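Local coordinates for protein glutamate receptor 1 (Adineta vaga, PDB 4IO2) that binds L-glutamate in the extracellular ligand-binding domain of a receptor that probably works as a ligand-gated ion channel, at residues Thr35-Tyr40 with Ala56-Ala61; Asp43-Leu48 with Ile81-Ile86; Arg49-Phe54 with Leu226-Thr231; Phe207-Pro212 with Lys219-Asn224. One frame throughout, in Å; residues are numbered along the deposited sequence. Where two conformers were deposited one is given.

Contact 1: Thr35-Tyr40 with Ala56-Ala61; sequences TKLTGY and ADVQLA
Leu-37 and the pair Val-58 and Leu-60 meet where a two-stranded hairpin, strands 22-25 and 35-38, leans on the edge strand 55-60 of the parallel sheet in one lobe of the bilobed, periplasmic-binding-protein-like ligand-binding domain. The contact is apolar and made by methyl groups alone. Leu-37 presents one branch to each partner: CD1 lies 4.0 Å from CG1 of Val-58, and CD2 lies 4.2 Å from CD2 of Leu-60. Its CG is turned beside the backbone N and anti to the carbonyl carbon (chi1 -54°), which carries the fork across to the other strand. Leu-37 and Val-58 run past each other in opposite directions and touch through one methyl each. The two partners are two residues apart and therefore lie on the same face of strand 55-60. Val-23 of the hairpin touches both Leu-37 and Leu-60, and Val-14 of the central strand touches Leu-37 and Val-58. Gln-59 turns to the other face of its strand, where, in the conformer given, its amide NE2 donates to Asp-57 OD1 at 2.9 Å, on the syn side of the carboxylate and 26° out of its plane.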
loop_
_atom_site.group_PDB
_atom_site.type_symbol
_atom_site.label_atom_id
_atom_site.label_comp_id
_atom_site.label_asym_id
_atom_site.label_seq_id
_atom_site.Cartn_x
_atom_site.Cartn_y
_atom_site.Cartn_z
ATOM N N THR A 35 30.481 -10.326 -11.129
ATOM C CA THR A 35 29.094 -10.530 -10.800
ATOM C C THR A 35 28.273 -9.538 -11.576
ATOM O O THR A 35 28.606 -8.343 -11.618
ATOM C CB THR A 35 28.862 -10.283 -9.310
ATOM O OG1 THR A 35 29.658 -11.214 -8.568
ATOM C CG2 THR A 35 27.401 -10.448 -8.954
ATOM N N LYS A 36 27.185 -10.019 -12.166
ATOM C CA LYS A 36 26.270 -9.130 -12.865
ATOM C C LYS A 36 24.916 -9.192 -12.209
ATOM O O LYS A 36 24.442 -10.272 -11.844
ATOM C CB LYS A 36 26.108 -9.519 -14.330
ATOM C CG LYS A 36 27.292 -9.232 -15.221
ATOM C CD LYS A 36 26.999 -9.783 -16.601
ATOM C CE LYS A 36 28.200 -9.708 -17.467
ATOM N NZ LYS A 36 28.608 -8.321 -17.516
ATOM N N LEU A 37 24.312 -8.029 -12.041
ATOM C CA LEU A 37 22.987 -7.902 -11.440
ATOM C C LEU A 37 21.984 -7.357 -12.441
ATOM O O LEU A 37 22.271 -6.406 -13.166
ATOM C CB LEU A 37 23.010 -6.913 -10.285
ATOM C CG LEU A 37 24.025 -7.158 -9.181
ATOM C CD1 LEU A 37 23.879 -6.069 -8.127
ATOM C CD2 LEU A 37 23.837 -8.567 -8.604
ATOM N N THR A 38 20.821 -7.985 -12.483
ATOM C CA THR A 38 19.697 -7.561 -13.304
ATOM C C THR A 38 18.411 -7.733 -12.479
ATOM O O THR A 38 18.431 -8.357 -11.411
ATOM C CB THR A 38 19.572 -8.378 -14.608
ATOM O OG1 THR A 38 19.442 -9.779 -14.292
ATOM C CG2 THR A 38 20.810 -8.172 -15.512
ATOM N N GLY A 39 17.312 -7.191 -12.967
ATOM C CA GLY A 39 16.014 -7.433 -12.395
ATOM C C GLY A 39 15.226 -6.162 -12.153
ATOM O O GLY A 39 15.674 -5.048 -12.457
ATOM N N TYR A 40 14.007 -6.337 -11.635
ATOM C CA TYR A 40 13.129 -5.229 -11.300
ATOM C C TYR A 40 13.858 -4.155 -10.475
ATOM O O TYR A 40 13.699 -2.969 -10.752
ATOM C CB TYR A 40 11.925 -5.801 -10.521
ATOM C CG TYR A 40 10.929 -4.818 -9.948
ATOM C CD1 TYR A 40 11.252 -4.001 -8.875
ATOM C CD2 TYR A 40 9.665 -4.710 -10.474
ATOM C CE1 TYR A 40 10.325 -3.162 -8.326
ATOM C CE2 TYR A 40 8.740 -3.836 -9.952
ATOM C CZ TYR A 40 9.090 -3.057 -8.861
ATOM O OH TYR A 40 8.175 -2.179 -8.315
ATOM N N ALA A 56 24.611 6.190 -8.147
ATOM C CA ALA A 56 24.275 4.896 -7.565
ATOM C C ALA A 56 25.509 4.043 -7.326
ATOM O O ALA A 56 26.256 3.727 -8.245
ATOM C CB ALA A 56 23.314 4.159 -8.452
ATOM N N ASP A 57 25.714 3.691 -6.072
ATOM C CA ASP A 57 26.722 2.711 -5.687
ATOM C C ASP A 57 26.012 1.457 -5.154
ATOM O O ASP A 57 25.688 1.356 -3.971
ATOM C CB ASP A 57 27.666 3.328 -4.646
ATOM C CG ASP A 57 28.674 2.336 -4.082
ATOM O OD1 ASP A 57 28.880 1.277 -4.704
ATOM O OD2 ASP A 57 29.293 2.647 -3.030
ATOM N N VAL A 58 25.726 0.540 -6.060
ATOM C CA VAL A 58 24.864 -0.610 -5.774
ATOM C C VAL A 58 25.714 -1.721 -5.154
ATOM O O VAL A 58 26.728 -2.113 -5.718
ATOM C CB VAL A 58 24.173 -1.106 -7.030
ATOM C CG1 VAL A 58 23.370 -2.365 -6.727
ATOM C CG2 VAL A 58 23.294 -0.031 -7.625
ATOM N N GLN A 59 25.322 -2.176 -3.973
ATOM C CA GLN A 59 26.069 -3.156 -3.207
ATOM C C GLN A 59 25.183 -4.344 -2.869
ATOM O O GLN A 59 24.204 -4.213 -2.143
ATOM C CB GLN A 59 26.599 -2.515 -1.932
ATOM C CG GLN A 59 27.601 -1.399 -2.163
ATOM C CD GLN A 59 28.966 -1.922 -2.584
ATOM O OE1 GLN A 59 29.368 -3.008 -2.193
ATOM N NE2 GLN A 59 29.676 -1.145 -3.384
ATOM N N LEU A 60 25.527 -5.508 -3.405
ATOM C CA LEU A 60 24.813 -6.746 -3.090
ATOM C C LEU A 60 25.166 -7.219 -1.680
ATOM O O LEU A 60 26.362 -7.355 -1.320
ATOM C CB LEU A 60 25.193 -7.808 -4.104
ATOM C CG LEU A 60 24.601 -9.220 -3.956
ATOM C CD1 LEU A 60 23.087 -9.168 -4.137
ATOM C CD2 LEU A 60 25.270 -10.167 -4.960
ATOM N N ALA A 61 24.133 -7.479 -0.882
ATOM C CA ALA A 61 24.353 -8.014 0.461
ATOM C C ALA A 61 25.028 -9.375 0.335
ATOM O O ALA A 61 24.756 -10.141 -0.600
ATOM C CB ALA A 61 23.059 -8.126 1.214
#

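Contact 2: Asp43-Leu48 with Ile81-Ile86; sequences DLIEYL and IAIGDI. With GLU (glutamic acid), chain E.
Helix 40-52 covers one face of the parallel sheet in the first lobe of the domain, and Leu-44 and Ile-45 are the helix residues that meet Ile-83, next along the chain from Ala-82. Ile-83 is the hub, with its two branches serving different partners. CD1, at the end of the longer branch, comes within 3.7 Å of CG1 of Ile-45. CG2 stands 4.1 Å from CD2 of Leu-44. With chi1 at -55°, CG1 of Ile-83 sits beside the backbone N and CG2 anti to it, which spreads the branches over two successive helix residues. Both helix side chains are set at a slant to Ile-83, and the three are buried. Ile-12 of the central strand 9-14 touches Ile-45 and Ile-83, whereas Leu-228 and Leu-234 of two later helices close over Leu-44.

Farther along, the chain turns toward the ligand. Asp-85 is the centre of an inverse gamma turn, closed by a weak bond of 3.0 Å from Ile-86 N to Gly-84 O. Its carbonyl O accepts from the amino N of the bound glutamate at 2.8 Å, while its carboxylate bonds to the hydroxyls of Tyr-67 and Ser-17. Ile-86 CA lies 3.6 Å from the ligand's O. Thus the ligand-binding loop follows closely on a residue packed against a helix. Binding loops at the ends of parallel strands in an alpha/beta lobe are characteristic of the periplasmic-binding-protein fold, on which glutamate receptor ligand-binding domains are built.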
loop_
_atom_site.group_PDB
_atom_site.type_symbol
_atom_site.label_atom_id
_atom_site.label_comp_id
_atom_site.label_asym_id
_atom_site.label_seq_id
_atom_site.Cartn_x
_atom_site.Cartn_y
_atom_site.Cartn_z
ATOM N N ASP A 43 16.381 -2.131 -12.514
ATOM C CA ASP A 43 15.702 -1.214 -13.415
ATOM C C ASP A 43 15.085 -0.035 -12.633
ATOM O O ASP A 43 15.088 1.124 -13.092
ATOM C CB ASP A 43 14.585 -1.910 -14.227
ATOM C CG ASP A 43 15.091 -2.867 -15.262
ATOM O OD1 ASP A 43 16.313 -2.973 -15.511
ATOM O OD2 ASP A 43 14.199 -3.470 -15.926
ATOM N N LEU A 44 14.518 -0.323 -11.472
ATOM C CA LEU A 44 13.942 0.728 -10.633
ATOM C C LEU A 44 15.030 1.752 -10.224
ATOM O O LEU A 44 14.793 2.965 -10.267
ATOM C CB LEU A 44 13.270 0.104 -9.392
ATOM C CG LEU A 44 12.730 1.108 -8.383
ATOM C CD1 LEU A 44 11.714 2.081 -9.001
ATOM C CD2 LEU A 44 12.164 0.386 -7.199
ATOM N N ILE A 45 16.216 1.277 -9.820
ATOM C CA ILE A 45 17.301 2.176 -9.463
ATOM C C ILE A 45 17.618 3.103 -10.648
ATOM O O ILE A 45 17.838 4.282 -10.462
ATOM C CB ILE A 45 18.551 1.368 -9.044
ATOM C CG1 ILE A 45 18.309 0.727 -7.673
ATOM C CG2 ILE A 45 19.796 2.228 -9.009
ATOM C CD1 ILE A 45 19.289 -0.426 -7.321
ATOM N N GLU A 46 17.682 2.566 -11.855
ATOM C CA GLU A 46 17.941 3.389 -13.023
ATOM C C GLU A 46 16.847 4.441 -13.269
ATOM O O GLU A 46 17.151 5.589 -13.601
ATOM C CB GLU A 46 18.139 2.510 -14.254
ATOM C CG GLU A 46 18.422 3.265 -15.540
ATOM C CD GLU A 46 19.618 4.205 -15.439
ATOM O OE1 GLU A 46 20.499 3.994 -14.572
ATOM O OE2 GLU A 46 19.671 5.165 -16.238
ATOM N N TYR A 47 15.573 4.079 -13.112
ATOM C CA TYR A 47 14.502 5.060 -13.310
ATOM C C TYR A 47 14.614 6.154 -12.255
ATOM O O TYR A 47 14.482 7.346 -12.552
ATOM C CB TYR A 47 13.131 4.399 -13.150
ATOM C CG TYR A 47 12.584 3.722 -14.384
ATOM C CD1 TYR A 47 12.152 4.462 -15.468
ATOM C CD2 TYR A 47 12.453 2.333 -14.449
ATOM C CE1 TYR A 47 11.627 3.844 -16.579
ATOM C CE2 TYR A 47 11.924 1.712 -15.573
ATOM C CZ TYR A 47 11.522 2.473 -16.634
ATOM O OH TYR A 47 10.988 1.908 -17.790
ATOM N N LEU A 48 14.901 5.786 -11.016
ATOM C CA LEU A 48 15.045 6.791 -9.962
ATOM C C LEU A 48 16.306 7.675 -10.180
ATOM O O LEU A 48 16.267 8.901 -10.009
ATOM C CB LEU A 48 15.143 6.144 -8.595
ATOM C CG LEU A 48 13.824 5.530 -8.095
ATOM C CD1 LEU A 48 14.105 4.676 -6.892
ATOM C CD2 LEU A 48 12.837 6.647 -7.765
ATOM N N ILE A 81 20.536 3.563 1.566
ATOM C CA ILE A 81 19.184 3.032 1.408
ATOM C C ILE A 81 19.304 1.546 1.060
ATOM O O ILE A 81 20.374 1.082 0.673
ATOM C CB ILE A 81 18.333 3.766 0.333
ATOM C CG1 ILE A 81 18.960 3.629 -1.060
ATOM C CG2 ILE A 81 18.175 5.225 0.727
ATOM C CD1 ILE A 81 18.093 4.225 -2.210
ATOM N N ALA A 82 18.207 0.824 1.176
ATOM C CA ALA A 82 18.141 -0.569 0.700
ATOM C C ALA A 82 16.841 -0.770 -0.085
ATOM O O ALA A 82 15.765 -0.361 0.334
ATOM C CB ALA A 82 18.256 -1.585 1.859
ATOM N N ILE A 83 16.986 -1.367 -1.258
ATOM C CA ILE A 83 15.886 -1.564 -2.183
ATOM C C ILE A 83 15.722 -3.026 -2.491
ATOM O O ILE A 83 16.676 -3.694 -2.909
ATOM C CB ILE A 83 16.067 -0.784 -3.507
ATOM C CG1 ILE A 83 16.286 0.716 -3.262
ATOM C CG2 ILE A 83 14.844 -0.994 -4.366
ATOM C CD1 ILE A 83 16.582 1.508 -4.544
ATOM N N GLY A 84 14.510 -3.526 -2.308
ATOM C CA GLY A 84 14.218 -4.899 -2.617
ATOM C C GLY A 84 12.801 -5.253 -2.232
ATOM O O GLY A 84 11.921 -4.402 -2.000
ATOM N N ASP A 85 12.545 -6.557 -2.182
ATOM C CA ASP A 85 11.267 -7.114 -1.713
ATOM C C ASP A 85 11.287 -7.172 -0.189
ATOM O O ASP A 85 11.301 -8.242 0.397
ATOM C CB ASP A 85 10.995 -8.498 -2.330
ATOM C CG ASP A 85 12.155 -9.504 -2.230
ATOM O OD1 ASP A 85 13.312 -9.139 -2.010
ATOM O OD2 ASP A 85 11.881 -10.730 -2.430
ATOM N N ILE A 86 11.315 -5.973 0.424
ATOM C CA ILE A 86 11.506 -5.816 1.856
ATOM C C ILE A 86 10.208 -5.336 2.475
ATOM O O ILE A 86 9.720 -4.232 2.189
ATOM C CB ILE A 86 12.621 -4.794 2.153
ATOM C CG1 ILE A 86 13.936 -5.161 1.450
ATOM C CG2 ILE A 86 12.866 -4.690 3.616
ATOM C CD1 ILE A 86 14.930 -4.003 1.370
HETATM N N GLU E . 9.618 -9.699 2.096
HETATM C CA GLU E . 10.121 -10.589 3.147
HETATM C C GLU E . 10.750 -9.773 4.273
HETATM O O GLU E . 11.002 -8.556 4.076
HETATM C CB GLU E . 11.148 -11.597 2.623
HETATM C CG GLU E . 10.680 -12.508 1.482
HETATM C CD GLU E . 9.640 -13.562 1.860
HETATM O OE1 GLU E . 9.352 -13.704 3.047
HETATM O OE2 GLU E . 9.176 -14.298 0.950
HETATM O OXT GLU E . 10.984 -10.340 5.366
#

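Contact 3: Arg49-Phe54 with Leu226-Thr231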
loop_
_atom_site.group_PDB
_atom_site.type_symbol
_atom_site.label_atom_id
_atom_site.label_comp_id
_atom_site.label_asym_id
_atom_site.label_seq_id
_atom_site.Cartn_x
_atom_site.Cartn_y
_atom_site.Cartn_z
ATOM N N ARG A 49 17.413 7.061 -10.598
ATOM C CA ARG A 49 18.663 7.773 -10.817
ATOM C C ARG A 49 18.457 8.800 -11.923
ATOM O O ARG A 49 18.917 9.949 -11.796
ATOM C CB ARG A 49 19.764 6.782 -11.182
ATOM C CG ARG A 49 21.143 7.402 -11.319
ATOM C CD ARG A 49 22.082 6.606 -12.226
ATOM N NE ARG A 49 21.623 6.543 -13.606
ATOM C CZ ARG A 49 21.706 7.527 -14.501
ATOM N NH1 ARG A 49 22.250 8.714 -14.210
ATOM N NH2 ARG A 49 21.227 7.322 -15.717
ATOM N N ASP A 50 17.780 8.413 -13.000
ATOM C CA ASP A 50 17.553 9.331 -14.128
ATOM C C ASP A 50 16.713 10.521 -13.717
ATOM O O ASP A 50 16.984 11.634 -14.151
ATOM C CB ASP A 50 16.871 8.612 -15.291
ATOM C CG ASP A 50 17.786 7.603 -15.979
ATOM O OD1 ASP A 50 18.994 7.561 -15.647
ATOM O OD2 ASP A 50 17.296 6.854 -16.867
ATOM N N LYS A 51 15.719 10.319 -12.864
ATOM C CA LYS A 51 14.852 11.417 -12.430
ATOM C C LYS A 51 15.472 12.285 -11.337
ATOM O O LYS A 51 15.251 13.489 -11.295
ATOM C CB LYS A 51 13.511 10.877 -11.911
ATOM C CG LYS A 51 12.600 10.308 -12.978
ATOM C CD LYS A 51 11.270 9.852 -12.400
ATOM C CE LYS A 51 10.310 11.024 -12.190
ATOM N NZ LYS A 51 8.955 10.717 -12.739
ATOM N N MET A 52 16.275 11.684 -10.469
ATOM C CA MET A 52 16.751 12.363 -9.264
ATOM C C MET A 52 18.203 12.805 -9.339
ATOM O O MET A 52 18.621 13.706 -8.605
ATOM C CB MET A 52 16.567 11.434 -8.064
ATOM C CG MET A 52 15.088 11.075 -7.836
ATOM S SD MET A 52 14.887 9.887 -6.505
ATOM C CE MET A 52 15.234 11.029 -5.201
ATOM N N GLY A 53 18.982 12.170 -10.202
ATOM C CA GLY A 53 20.354 12.595 -10.441
ATOM C C GLY A 53 21.370 12.228 -9.384
ATOM O O GLY A 53 22.466 12.777 -9.374
ATOM N N PHE A 54 21.059 11.275 -8.515
ATOM C CA PHE A 54 22.056 10.752 -7.575
ATOM C C PHE A 54 23.052 9.861 -8.320
ATOM O O PHE A 54 22.826 9.457 -9.464
ATOM C CB PHE A 54 21.410 9.992 -6.382
ATOM C CG PHE A 54 20.524 8.832 -6.766
ATOM C CD1 PHE A 54 21.049 7.594 -7.104
ATOM C CD2 PHE A 54 19.159 8.980 -6.695
ATOM C CE1 PHE A 54 20.206 6.534 -7.418
ATOM C CE2 PHE A 54 18.313 7.934 -7.036
ATOM C CZ PHE A 54 18.848 6.709 -7.392
ATOM N N LEU A 226 6.261 8.119 -5.932
ATOM C CA LEU A 226 4.826 8.325 -6.209
ATOM C C LEU A 226 4.629 8.746 -7.666
ATOM O O LEU A 226 3.674 8.369 -8.287
ATOM C CB LEU A 226 4.288 9.359 -5.242
ATOM C CG LEU A 226 4.152 8.820 -3.814
ATOM C CD1 LEU A 226 3.999 9.968 -2.801
ATOM C CD2 LEU A 226 2.982 7.858 -3.730
ATOM N N SER A 227 5.547 9.520 -8.220
ATOM C CA SER A 227 5.483 9.881 -9.620
ATOM C C SER A 227 5.658 8.646 -10.510
ATOM O O SER A 227 4.931 8.502 -11.501
ATOM C CB SER A 227 6.543 10.934 -9.954
ATOM O OG SER A 227 6.480 11.236 -11.321
ATOM N N LEU A 228 6.595 7.750 -10.177
ATOM C CA LEU A 228 6.711 6.506 -10.940
ATOM C C LEU A 228 5.446 5.665 -10.848
ATOM O O LEU A 228 5.060 4.993 -11.815
ATOM C CB LEU A 228 7.915 5.678 -10.473
ATOM C CG LEU A 228 9.324 6.248 -10.688
ATOM C CD1 LEU A 228 10.374 5.256 -10.242
ATOM C CD2 LEU A 228 9.557 6.632 -12.165
ATOM N N ARG A 229 4.790 5.666 -9.695
ATOM C CA ARG A 229 3.524 4.973 -9.538
ATOM C C ARG A 229 2.470 5.588 -10.479
ATOM O O ARG A 229 1.839 4.885 -11.306
ATOM C CB ARG A 229 3.108 5.065 -8.047
ATOM C CG ARG A 229 1.806 4.320 -7.622
ATOM C CD ARG A 229 1.282 4.759 -6.210
ATOM N NE ARG A 229 2.100 4.237 -5.119
ATOM C CZ ARG A 229 1.813 4.341 -3.825
ATOM N NH1 ARG A 229 0.713 4.944 -3.404
ATOM N NH2 ARG A 229 2.653 3.843 -2.937
ATOM N N GLU A 230 2.298 6.898 -10.379
ATOM C CA GLU A 230 1.232 7.599 -11.085
ATOM C C GLU A 230 1.373 7.478 -12.589
ATOM O O GLU A 230 0.364 7.369 -13.289
ATOM C CB GLU A 230 1.219 9.082 -10.657
ATOM C CG GLU A 230 0.684 9.229 -9.240
ATOM C CD GLU A 230 1.064 10.507 -8.524
ATOM O OE1 GLU A 230 1.538 11.452 -9.153
ATOM O OE2 GLU A 230 0.982 10.513 -7.274
ATOM N N THR A 231 2.604 7.549 -13.092
ATOM C CA THR A 231 2.875 7.473 -14.534
ATOM C C THR A 231 2.951 6.048 -15.102
ATOM O O THR A 231 3.184 5.864 -16.297
ATOM C CB THR A 231 4.149 8.292 -14.900
ATOM O OG1 THR A 231 5.316 7.709 -14.260
ATOM C CG2 THR A 231 3.973 9.778 -14.469
HETATM O O HOH W 1 7.949 8.819 -14.941
#
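Lys-51 runs its aliphatic chain alongside the end of Leu-228, with CD 3.7 Å from CD2 of the leucine, the two side chains passing each other in opposite directions. Farther along, the chain bends at chi3 (80°) and chi4 and delivers the ammonium group to Ser-227: NZ donates to OG at 2.9 Å in the conformers given, both residues having been deposited in two. OG of Ser-227 stands anti to its backbone N (chi1 178°), turned toward the lysine. In the same conformer of the lysine, a water takes a second bond from NZ at 3.1 Å and donates to Thr-231 OG1 at 2.9 Å, which links the lysine to Ser-227 directly and to Thr-231, four residues on, through the water.

Here the C-terminal turn of helix 40-52 lies beside the last turn of helix 218-230, two helices of one lobe of the glutamate-binding domain. Thr-231 OG1 in turn donates to Ser-227 O at 2.9 Å, tilted 29° from the carbonyl plane, and Thr-231 N reaches the same oxygen from the opposite face. Apolar and polar parts separate along the lysine: Leu-228 also packs on Tyr-47 and Leu-48, while the ammonium end lies on the exposed side. Another side of helix 218-230 faces the second subunit, where Glu-230 OE1 is hydrogen-bonded to Ser-90 OG and, in the conformer given, Arg-229 NH1 to Thr-206 OG1 of that neighbour.

Contact 4: Phe207-Pro212 with Lys219-Asn224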
loop_
_atom_site.group_PDB
_atom_site.type_symbol
_atom_site.label_atom_id
_atom_site.label_comp_id
_atom_site.label_asym_id
_atom_site.label_seq_id
_atom_site.Cartn_x
_atom_site.Cartn_y
_atom_site.Cartn_z
ATOM N N PHE A 207 5.901 -3.376 0.338
ATOM C CA PHE A 207 7.346 -3.282 0.226
ATOM C C PHE A 207 7.696 -1.802 0.177
ATOM O O PHE A 207 7.016 -1.015 -0.504
ATOM C CB PHE A 207 7.877 -3.906 -1.042
ATOM C CG PHE A 207 7.693 -5.411 -1.149
ATOM C CD1 PHE A 207 7.662 -6.240 -0.044
ATOM C CD2 PHE A 207 7.608 -6.005 -2.398
ATOM C CE1 PHE A 207 7.513 -7.615 -0.186
ATOM C CE2 PHE A 207 7.476 -7.387 -2.546
ATOM C CZ PHE A 207 7.433 -8.189 -1.445
ATOM N N GLY A 208 8.751 -1.405 0.888
ATOM C CA GLY A 208 9.221 -0.028 0.891
ATOM C C GLY A 208 10.715 -0.010 0.781
ATOM O O GLY A 208 11.395 -0.974 1.148
ATOM N N ILE A 209 11.232 1.126 0.323
ATOM C CA ILE A 209 12.675 1.363 0.345
ATOM C C ILE A 209 13.075 1.717 1.784
ATOM O O ILE A 209 12.465 2.566 2.400
ATOM C CB ILE A 209 13.069 2.463 -0.663
ATOM C CG1 ILE A 209 12.772 1.941 -2.071
ATOM C CG2 ILE A 209 14.550 2.811 -0.498
ATOM C CD1 ILE A 209 13.091 2.946 -3.170
ATOM N N VAL A 210 14.086 1.043 2.307
ATOM C CA VAL A 210 14.561 1.288 3.654
ATOM C C VAL A 210 15.459 2.498 3.640
ATOM O O VAL A 210 16.360 2.590 2.816
ATOM C CB VAL A 210 15.357 0.073 4.191
ATOM C CG1 VAL A 210 15.733 0.311 5.638
ATOM C CG2 VAL A 210 14.588 -1.218 4.054
ATOM N N THR A 211 15.248 3.405 4.583
ATOM C CA THR A 211 16.082 4.599 4.745
ATOM C C THR A 211 16.387 4.788 6.226
ATOM O O THR A 211 15.717 4.239 7.082
ATOM C CB THR A 211 15.411 5.886 4.195
ATOM O OG1 THR A 211 14.448 6.378 5.111
ATOM C CG2 THR A 211 14.735 5.665 2.862
ATOM N N PRO A 212 17.344 5.650 6.532
ATOM C CA PRO A 212 17.523 5.992 7.934
ATOM C C PRO A 212 16.289 6.677 8.495
ATOM O O PRO A 212 15.580 7.338 7.735
ATOM C CB PRO A 212 18.723 6.964 7.913
ATOM C CG PRO A 212 19.455 6.607 6.652
ATOM C CD PRO A 212 18.374 6.257 5.671
ATOM N N LYS A 219 11.646 13.317 1.494
ATOM C CA LYS A 219 10.635 13.868 0.595
ATOM C C LYS A 219 11.032 13.649 -0.858
ATOM O O LYS A 219 10.205 13.271 -1.697
ATOM C CB LYS A 219 10.395 15.356 0.875
ATOM C CG LYS A 219 9.300 16.016 -0.003
ATOM C CD LYS A 219 9.232 17.484 0.258
ATOM C CE LYS A 219 10.294 18.190 -0.535
ATOM N NZ LYS A 219 10.007 19.641 -0.550
ATOM N N ASP A 220 12.281 13.902 -1.204
ATOM C CA ASP A 220 12.686 13.756 -2.618
ATOM C C ASP A 220 12.455 12.341 -3.105
ATOM O O ASP A 220 11.895 12.126 -4.186
ATOM C CB ASP A 220 14.180 14.204 -2.786
ATOM C CG ASP A 220 14.638 14.394 -4.250
ATOM O OD1 ASP A 220 13.853 14.803 -5.123
ATOM O OD2 ASP A 220 15.858 14.224 -4.533
ATOM N N LEU A 221 12.815 11.360 -2.281
ATOM C CA LEU A 221 12.645 9.975 -2.694
ATOM C C LEU A 221 11.145 9.674 -2.811
ATOM O O LEU A 221 10.700 9.057 -3.794
ATOM C CB LEU A 221 13.344 9.008 -1.748
ATOM C CG LEU A 221 13.168 7.524 -2.060
ATOM C CD1 LEU A 221 13.716 7.188 -3.459
ATOM C CD2 LEU A 221 13.811 6.691 -0.998
ATOM N N ASP A 222 10.363 10.047 -1.807
ATOM C CA ASP A 222 8.928 9.732 -1.802
ATOM C C ASP A 222 8.195 10.344 -2.997
ATOM O O ASP A 222 7.379 9.688 -3.645
ATOM C CB ASP A 222 8.263 10.188 -0.477
ATOM C CG ASP A 222 8.469 9.216 0.676
ATOM O OD1 ASP A 222 9.030 8.101 0.484
ATOM O OD2 ASP A 222 8.088 9.615 1.807
ATOM N N VAL A 223 8.425 11.624 -3.268
ATOM C CA VAL A 223 7.771 12.272 -4.396
ATOM C C VAL A 223 8.092 11.536 -5.707
ATOM O O VAL A 223 7.217 11.358 -6.558
ATOM C CB VAL A 223 8.183 13.762 -4.471
ATOM C CG1 VAL A 223 7.799 14.412 -5.800
ATOM C CG2 VAL A 223 7.566 14.528 -3.291
ATOM N N ASN A 224 9.340 11.123 -5.875
ATOM C CA ASN A 224 9.715 10.430 -7.062
ATOM C C ASN A 224 9.130 9.020 -7.165
ATOM O O ASN A 224 8.748 8.594 -8.258
ATOM C CB ASN A 224 11.235 10.435 -7.215
ATOM C CG ASN A 224 11.735 11.700 -7.806
ATOM O OD1 ASN A 224 11.738 11.858 -9.025
ATOM N ND2 ASN A 224 12.129 12.641 -6.961
#
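Leu-221 reaches from helix 218-230 to two side chains of strand 200-211, and a single methyl does the touching. The helix is the next element after this strand in the chain and packs back on it, within one lobe of the periplasmic-binding-protein-like domain. CD2 of Leu-221 lies 4.0 Å from CG2 of Ile-209 and 4.1 Å from CG2 of Thr-211, two residues that alternate along the chain and turn the same way. The leucine CG is anti to the backbone N (chi1 177°), extending the fork out from the helix. It slants over Ile-209 but runs past Thr-211 in the opposite direction. In Thr-211 the methyl is the branch that meets the leucine, and the contact stays apolar; all three residues are buried.

The helix is more open at Lys-219, Asp-220, Val-223 and Asn-224, which are partly exposed. Asn-224 turns back along its own helix: ND2 donates to Asp-220 O at 2.8 Å in a nearly straight bond (174°), with the oxygen in the plane of the amide. Asn-224 N reaches that oxygen from its opposite face at 3.2 Å. Asp-222, by contrast, is buried and fixed: OD2 forms a salt bridge with Arg-93 NE of the second subunit, and OD1 takes a hydrogen bond from Asn-100 N.

At the far end of the strand segment, Phe-207 belongs to the glutamate pocket. Between pocket and helix, the segment hydrogen-bonds to Ala-82 and Ile-86 through Val-210 and Gly-208, while Ile-81 of strand 81-82 packs on Ile-209 and Thr-211, and helix 40-52 lies against Asn-224 and Asp-220.

How the contacts relate
Helix 40-52 ties the set together: strand 35-38 of contact 1 precedes it, contacts 2 and 3 use its successive turns, and strand 55-60 of contact 1 follows it. Contacts 1 and 2 have centres about 9 Å apart and reach the same parallel sheet, touching through Val-58 and Ile-45. Contact 3 has its centre about 11 Å from that of contact 2, and the two share helix 40-52. Contact 4 is nested in the chain loop closed by contact 3, and both use helix 218-230 and touch the second subunit. Residues 81-86 bond to strand 200-211, linking contact 2 to contact 4. The late chain thus returns to the lobe built early, so that elements of the glutamate pocket and of the subunit interface lie in one lobe.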